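Local coordinates for protein pumilio homolog 23 (Arabidopsis thaliana, PDB 5WZJ) that binds RNA sequence-specifically through pumilio repeats, recognises 18S rRNA, and probably regulates translation and mRNA stability, at residues A[299-302]-A[303-307]. Residues are numbered along the deposited sequence; the frame is centred on the assembly and turned at random.
Sequences ESLY and NEMFN
Asn303 N reaches back to Glu299 O at 2.9 Å and Phe306 N to Tyr302 O at 2.9 Å, the latter nearly straight at 173°; the bonds from Glu304 to Ser300 and from Met305 to Leu301 complete four successive i to i+4 links. Residues 299-307, the first part of helix 299-310, lie in the fifth pumilio repeat of the right-handed superhelix, about 13 Å from the bound RNA at the nearest atoms. They illustrate how two and a half turns of alpha-helix sort side chains between neighbouring helices. Tyr302 and Asn303 point their polar ends out of the segment, the phenol OH bonding to Leu330 O and the amide OD1 accepting from Gln339 NE2. That amide oxygen also lies in the plane of the tyrosine ring, at its edge, with OD1 3.5 Å from Tyr302 CD1, while ND2 of Asn303 rests 3.6 Å from Glu299 CG. With CG anti to the backbone N (chi1 175°), the Tyr302 side chain slants toward the edge of the Phe306 ring, where its OH lies 3.7 Å from Phe306 CD2, near the ring plane. Were Tyr302 an alanine, Leu330 O would probably lose its phenol partner and a gap would open at the edge of the Phe306 ring. Phe306 continues the apolar surface onto Ile342 and Met343 of helix 337-347. On another side of the helix, Leu301 and Met305 run side by side in the same direction, the leucine against helix 244-254 and the methionine against helix 284-296, and they meet where Leu301 CD2 touches Met305 SD at 3.6 Å.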
# COMPACT_ATOMS: atom_id res chain seq x y z
N GLU A 299 -1.99 -21.31 -5.48
CA GLU A 299 -0.69 -21.98 -5.39
C GLU A 299 -0.28 -22.58 -6.73
O GLU A 299 0.85 -22.37 -7.20
CB GLU A 299 -0.73 -23.06 -4.31
CG GLU A 299 0.51 -23.95 -4.32
CD GLU A 299 0.64 -24.82 -3.08
OE1 GLU A 299 0.48 -24.28 -1.95
OE2 GLU A 299 0.90 -26.03 -3.23
N SER A 300 -1.17 -23.36 -7.35
CA SER A 300 -0.81 -24.05 -8.58
C SER A 300 -0.44 -23.06 -9.67
O SER A 300 0.49 -23.29 -10.46
CB SER A 300 -1.97 -24.94 -9.03
OG SER A 300 -3.14 -24.14 -9.24
N LEU A 301 -1.16 -21.95 -9.74
CA LEU A 301 -0.88 -20.96 -10.77
C LEU A 301 0.43 -20.24 -10.47
O LEU A 301 1.24 -20.03 -11.37
CB LEU A 301 -2.06 -19.99 -10.86
CG LEU A 301 -2.12 -19.06 -12.06
CD1 LEU A 301 -3.57 -18.84 -12.47
CD2 LEU A 301 -1.47 -17.77 -11.70
N TYR A 302 0.67 -19.89 -9.20
CA TYR A 302 1.94 -19.27 -8.82
C TYR A 302 3.11 -20.18 -9.18
O TYR A 302 4.12 -19.72 -9.73
CB TYR A 302 1.98 -18.94 -7.32
CG TYR A 302 3.34 -18.42 -6.86
CD1 TYR A 302 4.39 -19.30 -6.58
CD2 TYR A 302 3.59 -17.04 -6.75
CE1 TYR A 302 5.64 -18.84 -6.20
CE2 TYR A 302 4.84 -16.57 -6.37
CZ TYR A 302 5.87 -17.48 -6.10
OH TYR A 302 7.12 -17.03 -5.72
N ASN A 303 3.02 -21.46 -8.83
CA ASN A 303 4.15 -22.36 -9.05
C ASN A 303 4.47 -22.47 -10.54
O ASN A 303 5.65 -22.54 -10.92
CB ASN A 303 3.86 -23.75 -8.47
CG ASN A 303 3.85 -23.75 -6.95
OD1 ASN A 303 4.28 -22.79 -6.32
ND2 ASN A 303 3.35 -24.83 -6.35
N GLU A 304 3.45 -22.46 -11.39
CA GLU A 304 3.67 -22.56 -12.82
C GLU A 304 4.35 -21.29 -13.37
O GLU A 304 5.26 -21.38 -14.20
CB GLU A 304 2.34 -22.83 -13.54
CG GLU A 304 2.42 -22.94 -15.06
CD GLU A 304 2.99 -24.25 -15.57
OE1 GLU A 304 3.45 -25.07 -14.74
OE2 GLU A 304 2.99 -24.46 -16.81
N MET A 305 3.92 -20.11 -12.91
CA MET A 305 4.59 -18.88 -13.31
C MET A 305 6.05 -18.87 -12.85
O MET A 305 6.95 -18.51 -13.61
CB MET A 305 3.83 -17.67 -12.78
CG MET A 305 2.45 -17.50 -13.44
SD MET A 305 1.57 -16.07 -12.79
CE MET A 305 2.49 -14.76 -13.59
N PHE A 306 6.28 -19.24 -11.58
CA PHE A 306 7.65 -19.32 -11.06
C PHE A 306 8.53 -20.19 -11.96
O PHE A 306 9.62 -19.78 -12.38
CB PHE A 306 7.62 -19.88 -9.63
CG PHE A 306 8.96 -19.90 -8.95
CD1 PHE A 306 9.88 -20.89 -9.23
CD2 PHE A 306 9.27 -18.95 -7.99
CE1 PHE A 306 11.12 -20.92 -8.59
CE2 PHE A 306 10.50 -18.95 -7.36
CZ PHE A 306 11.43 -19.95 -7.65
N ASN A 307 8.04 -21.38 -12.31
CA ASN A 307 8.86 -22.33 -13.07
C ASN A 307 9.01 -21.92 -14.53
O ASN A 307 10.12 -21.96 -15.08
CB ASN A 307 8.26 -23.72 -12.96
CG ASN A 307 8.44 -24.32 -11.57
OD1 ASN A 307 9.49 -24.16 -10.95
ND2 ASN A 307 7.41 -25.00 -11.08